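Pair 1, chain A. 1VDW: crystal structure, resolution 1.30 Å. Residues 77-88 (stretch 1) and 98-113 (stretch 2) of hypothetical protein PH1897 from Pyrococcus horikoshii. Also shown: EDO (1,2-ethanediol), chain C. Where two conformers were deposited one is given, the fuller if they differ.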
# COMPACT_ATOMS: atom_id res chain seq x y z
N SER A 77 12.66 27.14 -23.21
CA SER A 77 11.30 27.54 -22.89
C SER A 77 11.22 28.28 -21.55
O SER A 77 12.12 28.19 -20.72
CB SER A 77 10.38 26.31 -22.84
OG SER A 77 9.08 26.66 -22.42
N ASP A 78 10.12 29.00 -21.37
CA ASP A 78 9.89 29.74 -20.13
C ASP A 78 9.12 28.85 -19.15
O ASP A 78 8.80 29.27 -18.04
CB ASP A 78 9.12 31.04 -20.43
CG ASP A 78 7.89 30.82 -21.29
OD1 ASP A 78 7.91 29.94 -22.17
OD2 ASP A 78 6.89 31.55 -21.09
N TYR A 79 8.85 27.62 -19.57
CA TYR A 79 8.14 26.63 -18.76
C TYR A 79 8.95 25.35 -18.65
O TYR A 79 9.57 24.91 -19.62
CB TYR A 79 6.79 26.31 -19.38
CG TYR A 79 5.75 27.39 -19.20
CD1 TYR A 79 5.03 27.50 -18.02
CD2 TYR A 79 5.50 28.32 -20.21
CE1 TYR A 79 4.08 28.50 -17.84
CE2 TYR A 79 4.56 29.32 -20.05
CZ TYR A 79 3.85 29.41 -18.86
OH TYR A 79 2.91 30.40 -18.69
N THR A 80 8.94 24.75 -17.46
CA THR A 80 9.66 23.50 -17.22
C THR A 80 8.73 22.53 -16.52
O THR A 80 8.03 22.88 -15.58
CB THR A 80 10.89 23.72 -16.33
OG1 THR A 80 11.75 24.69 -16.93
CG2 THR A 80 11.67 22.42 -16.16
N VAL A 81 8.71 21.29 -17.00
CA VAL A 81 7.88 20.27 -16.40
C VAL A 81 8.79 19.22 -15.76
O VAL A 81 9.73 18.74 -16.39
CB VAL A 81 6.95 19.62 -17.46
CG1 VAL A 81 6.11 20.69 -18.14
CG2 VAL A 81 7.76 18.85 -18.49
N VAL A 82 8.52 18.92 -14.49
CA VAL A 82 9.29 17.94 -13.72
C VAL A 82 8.33 16.77 -13.54
O VAL A 82 7.34 16.87 -12.81
CB VAL A 82 9.70 18.53 -12.35
CG1 VAL A 82 10.47 17.51 -11.54
CG2 VAL A 82 10.54 19.78 -12.57
N VAL A 83 8.65 15.65 -14.18
CA VAL A 83 7.75 14.52 -14.18
C VAL A 83 8.29 13.13 -13.87
O VAL A 83 9.47 12.83 -14.06
CB VAL A 83 7.05 14.46 -15.57
CG1 VAL A 83 8.09 14.29 -16.66
CG2 VAL A 83 6.04 13.33 -15.62
N ASP A 84 7.38 12.29 -13.36
CA ASP A 84 7.66 10.89 -13.10
C ASP A 84 6.52 10.22 -13.87
O ASP A 84 5.38 10.19 -13.41
CB ASP A 84 7.55 10.55 -11.61
CG ASP A 84 7.96 9.11 -11.32
OD1 ASP A 84 8.14 8.35 -12.29
OD2 ASP A 84 8.09 8.74 -10.13
N PRO A 85 6.81 9.68 -15.06
CA PRO A 85 5.82 9.01 -15.91
C PRO A 85 5.07 7.88 -15.22
O PRO A 85 3.90 7.63 -15.50
CB PRO A 85 6.66 8.51 -17.08
CG PRO A 85 7.77 9.51 -17.16
CD PRO A 85 8.14 9.70 -15.71
N LEU A 86 5.76 7.17 -14.34
CA LEU A 86 5.14 6.08 -13.61
C LEU A 86 5.85 5.84 -12.29
O LEU A 86 6.92 5.24 -12.24
CB LEU A 86 5.14 4.78 -14.42
CG LEU A 86 4.56 3.55 -13.71
CD1 LEU A 86 3.06 3.73 -13.49
CD2 LEU A 86 4.83 2.30 -14.53
N ASP A 87 5.24 6.35 -11.23
CA ASP A 87 5.76 6.16 -9.89
C ASP A 87 5.13 4.85 -9.43
O ASP A 87 3.94 4.65 -9.60
CB ASP A 87 5.32 7.30 -8.98
CG ASP A 87 6.00 7.26 -7.62
OD1 ASP A 87 6.76 6.31 -7.37
OD2 ASP A 87 5.77 8.18 -6.82
N GLY A 88 5.94 3.96 -8.86
CA GLY A 88 5.40 2.68 -8.40
C GLY A 88 5.56 1.57 -9.42
O GLY A 88 4.71 0.69 -9.53
N PHE A 98 -0.63 0.46 -6.06
CA PHE A 98 -0.07 1.73 -5.61
C PHE A 98 0.91 2.23 -6.67
O PHE A 98 2.07 1.86 -6.67
CB PHE A 98 0.68 1.59 -4.28
CG PHE A 98 -0.23 1.40 -3.10
CD1 PHE A 98 -1.14 2.38 -2.74
CD2 PHE A 98 -0.18 0.23 -2.37
CE1 PHE A 98 -2.01 2.19 -1.67
CE2 PHE A 98 -1.04 0.02 -1.29
CZ PHE A 98 -1.96 1.01 -0.94
N PHE A 99 0.41 3.04 -7.60
CA PHE A 99 1.24 3.63 -8.64
C PHE A 99 0.54 4.88 -9.14
O PHE A 99 -0.67 5.04 -8.95
CB PHE A 99 1.53 2.62 -9.77
CG PHE A 99 0.32 1.95 -10.34
CD1 PHE A 99 -0.42 2.56 -11.35
CD2 PHE A 99 -0.07 0.70 -9.88
CE1 PHE A 99 -1.53 1.91 -11.89
CE2 PHE A 99 -1.18 0.05 -10.42
CZ PHE A 99 -1.91 0.66 -11.42
N ALA A 100 1.29 5.77 -9.78
CA ALA A 100 0.71 7.03 -10.22
C ALA A 100 1.55 7.74 -11.25
O ALA A 100 2.69 7.34 -11.53
CB ALA A 100 0.55 7.95 -9.02
N VAL A 101 0.97 8.79 -11.82
CA VAL A 101 1.65 9.67 -12.76
C VAL A 101 1.82 10.96 -11.97
O VAL A 101 0.87 11.43 -11.34
CB VAL A 101 0.80 9.96 -14.01
CG1 VAL A 101 1.51 10.97 -14.90
CG2 VAL A 101 0.55 8.67 -14.77
N SER A 102 3.01 11.54 -12.01
CA SER A 102 3.31 12.77 -11.26
C SER A 102 3.87 13.84 -12.18
O SER A 102 4.89 13.62 -12.84
CB SER A 102 4.32 12.44 -10.15
OG SER A 102 4.74 13.60 -9.45
N VAL A 103 3.22 15.00 -12.22
CA VAL A 103 3.66 16.10 -13.09
C VAL A 103 3.59 17.45 -12.38
O VAL A 103 2.56 17.81 -11.83
CB VAL A 103 2.77 16.20 -14.36
CG1 VAL A 103 3.13 17.45 -15.15
CG2 VAL A 103 2.95 14.97 -15.22
N ALA A 104 4.71 18.18 -12.39
CA ALA A 104 4.76 19.51 -11.79
C ALA A 104 5.18 20.48 -12.89
O ALA A 104 6.16 20.24 -13.61
CB ALA A 104 5.77 19.54 -10.65
N ILE A 105 4.42 21.57 -13.03
CA ILE A 105 4.67 22.59 -14.05
C ILE A 105 5.20 23.86 -13.43
O ILE A 105 4.60 24.42 -12.51
CB ILE A 105 3.38 22.95 -14.80
CG1 ILE A 105 2.66 21.68 -15.26
CG2 ILE A 105 3.70 23.85 -15.98
CD1 ILE A 105 3.40 20.89 -16.29
N PHE A 106 6.31 24.35 -13.96
CA PHE A 106 6.93 25.57 -13.44
C PHE A 106 6.99 26.69 -14.45
O PHE A 106 7.40 26.48 -15.60
CB PHE A 106 8.34 25.26 -12.96
CG PHE A 106 8.39 24.35 -11.76
CD1 PHE A 106 8.46 24.88 -10.48
CD2 PHE A 106 8.32 22.97 -11.92
CE1 PHE A 106 8.48 24.05 -9.37
CE2 PHE A 106 8.34 22.13 -10.81
CZ PHE A 106 8.41 22.67 -9.53
N HIS A 107 6.58 27.87 -14.03
CA HIS A 107 6.67 29.03 -14.89
C HIS A 107 8.01 29.58 -14.48
O HIS A 107 8.09 30.38 -13.56
CB HIS A 107 5.60 30.07 -14.61
CG HIS A 107 5.70 31.24 -15.54
ND1 HIS A 107 5.00 32.42 -15.36
CD2 HIS A 107 6.46 31.41 -16.65
CE1 HIS A 107 5.34 33.26 -16.33
NE2 HIS A 107 6.21 32.68 -17.12
N GLU A 108 9.05 29.11 -15.16
CA GLU A 108 10.42 29.51 -14.85
C GLU A 108 10.67 28.75 -13.56
O GLU A 108 10.37 27.57 -13.49
CB GLU A 108 10.52 31.02 -14.61
CG GLU A 108 10.24 31.87 -15.83
CD GLU A 108 11.36 31.82 -16.85
OE1 GLU A 108 12.52 31.62 -16.42
OE2 GLU A 108 11.08 31.99 -18.05
N LYS A 109 11.18 29.43 -12.54
CA LYS A 109 11.46 28.78 -11.26
C LYS A 109 10.25 28.73 -10.34
O LYS A 109 10.35 28.31 -9.19
CB LYS A 109 12.62 29.46 -10.54
CG LYS A 109 13.97 29.05 -11.07
CD LYS A 109 14.09 27.53 -11.15
CE LYS A 109 14.17 26.86 -9.79
NZ LYS A 109 14.21 25.37 -9.93
N ASP A 110 9.10 29.14 -10.86
CA ASP A 110 7.90 29.15 -10.04
C ASP A 110 6.86 28.08 -10.40
O ASP A 110 6.45 27.96 -11.54
CB ASP A 110 7.26 30.52 -10.11
CG ASP A 110 6.13 30.67 -9.12
OD1 ASP A 110 6.40 30.49 -7.91
OD2 ASP A 110 5.00 30.97 -9.56
N PRO A 111 6.40 27.32 -9.40
CA PRO A 111 5.40 26.28 -9.63
C PRO A 111 4.00 26.87 -9.79
O PRO A 111 3.53 27.64 -8.94
CB PRO A 111 5.53 25.38 -8.40
CG PRO A 111 6.01 26.32 -7.33
CD PRO A 111 6.84 27.37 -7.99
N ILE A 112 3.34 26.55 -10.90
CA ILE A 112 2.01 27.08 -11.16
C ILE A 112 0.92 26.02 -11.21
O ILE A 112 -0.26 26.35 -11.11
CB ILE A 112 1.98 27.88 -12.48
CG1 ILE A 112 2.46 27.00 -13.64
CG2 ILE A 112 2.85 29.12 -12.36
CD1 ILE A 112 2.25 27.61 -15.01
N TYR A 113 1.31 24.76 -11.34
CA TYR A 113 0.33 23.68 -11.41
C TYR A 113 1.03 22.33 -11.27
O TYR A 113 2.15 22.15 -11.73
CB TYR A 113 -0.40 23.72 -12.75
CG TYR A 113 -1.39 22.60 -12.96
CD1 TYR A 113 -2.58 22.54 -12.25
CD2 TYR A 113 -1.13 21.60 -13.90
CE1 TYR A 113 -3.49 21.51 -12.46
CE2 TYR A 113 -2.03 20.57 -14.11
CZ TYR A 113 -3.21 20.53 -13.39
OH TYR A 113 -4.11 19.51 -13.62
C1 EDO C . 10.69 6.31 -5.85
O1 EDO C . 10.39 5.46 -6.96
C2 EDO C . 9.47 7.21 -5.56
O2 EDO C . 8.32 6.40 -5.24
O HOH W 1 5.77 33.83 -20.16
O HOH W 2 6.90 15.07 -10.28

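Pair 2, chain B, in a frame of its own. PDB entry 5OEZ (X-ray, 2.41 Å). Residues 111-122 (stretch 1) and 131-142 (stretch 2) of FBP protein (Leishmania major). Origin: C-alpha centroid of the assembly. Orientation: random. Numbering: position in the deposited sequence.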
# COMPACT_ATOMS: atom_id res chain seq x y z
N GLY B 111 -26.21 18.04 -13.30
CA GLY B 111 -25.48 18.14 -14.58
C GLY B 111 -26.31 17.62 -15.75
O GLY B 111 -27.53 17.58 -15.68
N ASP B 112 -25.63 17.19 -16.82
CA ASP B 112 -26.31 16.83 -18.09
C ASP B 112 -26.00 15.41 -18.58
O ASP B 112 -26.35 15.05 -19.70
CB ASP B 112 -26.04 17.91 -19.18
CG ASP B 112 -24.57 18.31 -19.30
OD1 ASP B 112 -23.68 17.63 -18.73
OD2 ASP B 112 -24.33 19.33 -19.98
N TYR B 113 -25.39 14.58 -17.73
CA TYR B 113 -25.13 13.19 -18.07
C TYR B 113 -26.15 12.24 -17.44
O TYR B 113 -26.56 12.43 -16.30
CB TYR B 113 -23.70 12.79 -17.67
CG TYR B 113 -22.66 13.45 -18.54
CD1 TYR B 113 -22.61 13.20 -19.91
CD2 TYR B 113 -21.71 14.32 -18.00
CE1 TYR B 113 -21.65 13.79 -20.71
CE2 TYR B 113 -20.75 14.92 -18.80
CZ TYR B 113 -20.72 14.66 -20.16
OH TYR B 113 -19.78 15.25 -20.97
N LEU B 114 -26.56 11.23 -18.21
CA LEU B 114 -27.34 10.10 -17.71
C LEU B 114 -26.34 8.96 -17.61
O LEU B 114 -25.69 8.64 -18.60
CB LEU B 114 -28.46 9.71 -18.68
CG LEU B 114 -29.59 10.72 -18.95
CD1 LEU B 114 -29.20 11.73 -20.00
CD2 LEU B 114 -30.86 9.99 -19.38
N ILE B 115 -26.23 8.33 -16.44
CA ILE B 115 -25.25 7.26 -16.26
C ILE B 115 -25.93 6.01 -15.71
O ILE B 115 -26.70 6.07 -14.76
CB ILE B 115 -24.04 7.69 -15.42
CG1 ILE B 115 -23.07 6.52 -15.25
CG2 ILE B 115 -24.44 8.22 -14.06
CD1 ILE B 115 -21.65 6.96 -14.90
N PHE B 116 -25.66 4.88 -16.35
CA PHE B 116 -26.23 3.61 -16.00
C PHE B 116 -25.06 2.71 -15.71
O PHE B 116 -24.18 2.58 -16.56
CB PHE B 116 -27.09 3.08 -17.14
CG PHE B 116 -28.26 3.96 -17.40
CD1 PHE B 116 -29.41 3.81 -16.66
CD2 PHE B 116 -28.19 4.98 -18.34
CE1 PHE B 116 -30.50 4.64 -16.86
CE2 PHE B 116 -29.27 5.82 -18.54
CZ PHE B 116 -30.43 5.65 -17.80
N PHE B 117 -25.04 2.12 -14.53
CA PHE B 117 -23.88 1.35 -14.11
C PHE B 117 -24.24 0.06 -13.40
O PHE B 117 -25.28 -0.04 -12.77
CB PHE B 117 -22.96 2.23 -13.24
CG PHE B 117 -23.58 2.66 -11.95
CD1 PHE B 117 -24.38 3.80 -11.87
CD2 PHE B 117 -23.36 1.93 -10.79
CE1 PHE B 117 -24.96 4.18 -10.67
CE2 PHE B 117 -23.95 2.30 -9.59
CZ PHE B 117 -24.76 3.42 -9.53
N ASP B 118 -23.39 -0.94 -13.58
CA ASP B 118 -23.40 -2.14 -12.78
C ASP B 118 -22.23 -1.98 -11.78
O ASP B 118 -21.07 -2.12 -12.17
CB ASP B 118 -23.23 -3.36 -13.68
CG ASP B 118 -23.28 -4.69 -12.92
OD1 ASP B 118 -23.55 -4.70 -11.70
OD2 ASP B 118 -23.08 -5.74 -13.57
N PRO B 119 -22.52 -1.69 -10.50
CA PRO B 119 -21.42 -1.39 -9.57
C PRO B 119 -20.48 -2.55 -9.29
O PRO B 119 -19.29 -2.33 -9.06
CB PRO B 119 -22.14 -0.96 -8.29
CG PRO B 119 -23.47 -1.62 -8.36
CD PRO B 119 -23.83 -1.71 -9.81
N LEU B 120 -20.99 -3.78 -9.31
CA LEU B 120 -20.18 -4.96 -9.07
C LEU B 120 -20.77 -6.22 -9.73
O LEU B 120 -21.59 -6.90 -9.16
CB LEU B 120 -19.97 -5.14 -7.55
CG LEU B 120 -18.82 -6.06 -7.15
CD1 LEU B 120 -17.48 -5.50 -7.60
CD2 LEU B 120 -18.86 -6.22 -5.64
N ASP B 121 -20.30 -6.51 -10.95
CA ASP B 121 -20.60 -7.75 -11.65
C ASP B 121 -19.78 -8.92 -11.09
O ASP B 121 -18.58 -8.80 -10.86
CB ASP B 121 -20.33 -7.59 -13.17
CG ASP B 121 -19.97 -8.92 -13.87
OD1 ASP B 121 -20.89 -9.72 -14.13
OD2 ASP B 121 -18.77 -9.14 -14.16
N GLY B 122 -20.45 -10.06 -10.92
CA GLY B 122 -19.81 -11.32 -10.61
C GLY B 122 -19.51 -11.44 -9.14
O GLY B 122 -18.57 -12.13 -8.77
N SER B 131 -11.62 -12.78 -10.60
CA SER B 131 -11.98 -11.48 -11.15
C SER B 131 -13.42 -11.08 -10.86
O SER B 131 -14.34 -11.89 -11.01
CB SER B 131 -11.86 -11.53 -12.68
OG SER B 131 -10.52 -11.50 -13.15
N VAL B 132 -13.62 -9.82 -10.46
CA VAL B 132 -14.92 -9.17 -10.53
C VAL B 132 -14.74 -7.84 -11.27
O VAL B 132 -13.62 -7.49 -11.63
CB VAL B 132 -15.55 -8.98 -9.14
CG1 VAL B 132 -15.82 -10.34 -8.52
CG2 VAL B 132 -14.66 -8.17 -8.21
N GLY B 133 -15.83 -7.11 -11.48
CA GLY B 133 -15.79 -5.89 -12.31
C GLY B 133 -16.94 -4.92 -12.10
O GLY B 133 -17.88 -5.22 -11.40
N SER B 134 -16.78 -3.72 -12.65
CA SER B 134 -17.81 -2.67 -12.66
C SER B 134 -17.93 -2.21 -14.08
O SER B 134 -16.94 -2.17 -14.79
CB SER B 134 -17.41 -1.45 -11.80
OG SER B 134 -17.12 -1.78 -10.45
N ILE B 135 -19.14 -1.80 -14.49
CA ILE B 135 -19.41 -1.36 -15.86
C ILE B 135 -20.28 -0.11 -15.85
O ILE B 135 -21.17 0.01 -15.01
CB ILE B 135 -20.18 -2.43 -16.67
CG1 ILE B 135 -19.53 -3.81 -16.49
CG2 ILE B 135 -20.23 -2.07 -18.15
CD1 ILE B 135 -20.39 -4.96 -16.98
N TRP B 136 -20.03 0.82 -16.77
CA TRP B 136 -20.88 2.00 -16.88
C TRP B 136 -20.99 2.49 -18.32
O TRP B 136 -20.09 2.29 -19.11
CB TRP B 136 -20.38 3.15 -15.96
CG TRP B 136 -19.04 3.58 -16.33
CD1 TRP B 136 -18.71 4.54 -17.24
CD2 TRP B 136 -17.81 3.05 -15.83
NE1 TRP B 136 -17.35 4.65 -17.31
CE2 TRP B 136 -16.77 3.74 -16.47
CE3 TRP B 136 -17.49 2.06 -14.90
CZ2 TRP B 136 -15.44 3.46 -16.23
CZ3 TRP B 136 -16.16 1.79 -14.65
CH2 TRP B 136 -15.16 2.49 -15.31
N GLY B 137 -22.12 3.12 -18.63
CA GLY B 137 -22.36 3.75 -19.92
C GLY B 137 -22.96 5.11 -19.65
O GLY B 137 -23.79 5.26 -18.75
N VAL B 138 -22.57 6.08 -20.46
CA VAL B 138 -22.95 7.48 -20.27
C VAL B 138 -23.63 8.04 -21.53
O VAL B 138 -23.14 7.87 -22.64
CB VAL B 138 -21.70 8.34 -19.96
CG1 VAL B 138 -22.09 9.80 -19.64
CG2 VAL B 138 -20.88 7.76 -18.82
N TRP B 139 -24.78 8.67 -21.34
CA TRP B 139 -25.54 9.34 -22.40
C TRP B 139 -25.64 10.81 -22.01
O TRP B 139 -25.39 11.16 -20.84
CB TRP B 139 -26.94 8.76 -22.51
CG TRP B 139 -27.07 7.49 -23.27
CD1 TRP B 139 -27.50 7.34 -24.55
CD2 TRP B 139 -26.83 6.17 -22.77
NE1 TRP B 139 -27.53 6.02 -24.90
CE2 TRP B 139 -27.13 5.27 -23.82
CE3 TRP B 139 -26.40 5.66 -21.55
CZ2 TRP B 139 -27.01 3.89 -23.69
CZ3 TRP B 139 -26.28 4.27 -21.41
CH2 TRP B 139 -26.57 3.41 -22.48
N ARG B 140 -26.04 11.64 -22.96
CA ARG B 140 -26.25 13.06 -22.72
C ARG B 140 -27.74 13.42 -22.88
O ARG B 140 -28.46 12.79 -23.64
CB ARG B 140 -25.36 13.87 -23.67
CG ARG B 140 -25.42 15.36 -23.44
CD ARG B 140 -24.55 16.10 -24.43
NE ARG B 140 -23.16 15.97 -24.01
CZ ARG B 140 -22.53 16.79 -23.18
NH1 ARG B 140 -23.13 17.86 -22.66
NH2 ARG B 140 -21.26 16.55 -22.87
N LEU B 141 -28.22 14.41 -22.12
CA LEU B 141 -29.57 14.94 -22.35
C LEU B 141 -29.69 15.32 -23.81
O LEU B 141 -28.85 16.09 -24.30
CB LEU B 141 -29.83 16.21 -21.53
CG LEU B 141 -30.33 16.13 -20.10
CD1 LEU B 141 -30.52 17.55 -19.56
CD2 LEU B 141 -31.63 15.36 -20.04
N PRO B 142 -30.71 14.80 -24.52
CA PRO B 142 -31.02 15.40 -25.82
C PRO B 142 -31.25 16.91 -25.72
O PRO B 142 -31.58 17.42 -24.64
CB PRO B 142 -32.29 14.68 -26.26
CG PRO B 142 -32.18 13.34 -25.60
CD PRO B 142 -31.55 13.62 -24.26

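What backbone arrangement do the two pairs share? In each, two antiparallel strands run side by side, their axes approaching to 4.7 Å in pair 1 and 4.6 Å in pair 2, and 14 central residues superpose with an RMSD of 0.5 Å. The ladder is the same: T80(A) bonds F106(A) in both directions, as L114(B) does W139(B); V82(A) with A104(A) matches F116(B) with G137(B), and D84(A) with S102(A) matches D118(B) with I135(B).

How does the ladder survive the corner at the proline? The sequence Asp-Pro-Leu-Asp-Gly is common to both, D84(A) to G88(A) and D118(B) to G122(B), and the chain turns at P85(A) and P119(B). The register slips by one residue, a beta bulge, after which pairing resumes: D87(A) N donates to A100(A) O at 2.8 Å, and D121(B) N to G133(B) O at 2.8 Å. Pair 2 adds a bond at the bulge itself, S134(B) OG to P119(B) O at 2.6 Å. The matching V101(A) has no hydroxyl and offers a methyl instead, its CG2 lying 3.6 Å from P85(A) O. Both closing glycines have positive phi.

How is the face carrying V82(A) and F116(B) filled? The large ring opposite T80(A) or L114(B) is F106(A) in pair 1 and W139(B) in pair 2. V82(A) CG2 touches F106(A) CE2 at 3.7 Å, whereas F116(B) supplies a second ring, with its CD2 3.7 Å from W139(B) CZ3. Two residues back along the strand, on the same face, A104(A) is matched by G137(B), where an ideal CB would be crowded by W139(B) CZ3 at 3.4 Å. The alanine in pair 1 keeps a methyl, its CB 4.4 Å from V82(A) CB.

What changes on the other face? V81(A) CG1 packs on I105(A) CD1 at 3.3 Å; in pair 2 the branched residues trade places as I115(B) and V138(B), with I115(B) CD1 4.1 Å from V138(B) CG2. V83(A) and V103(A) meet through their CG2 atoms at 3.5 Å. Their counterparts F117(B) and W136(B) meet through their CB atoms at 3.9 Å, while the ends of both side chains lead away from the opposing stretch.

How do the matching tyrosines, Y79(A) and Y113(B), find a flat partner? Y79(A) forms an offset stack with the H107(A) ring, centroids 4.8 Å apart and planes at 18°. At the same position R140(B) lays one face of its guanidinium over Y113(B) CE1, and its NH1 forms a salt bridge to D112(B) OD2 at 3.3 Å.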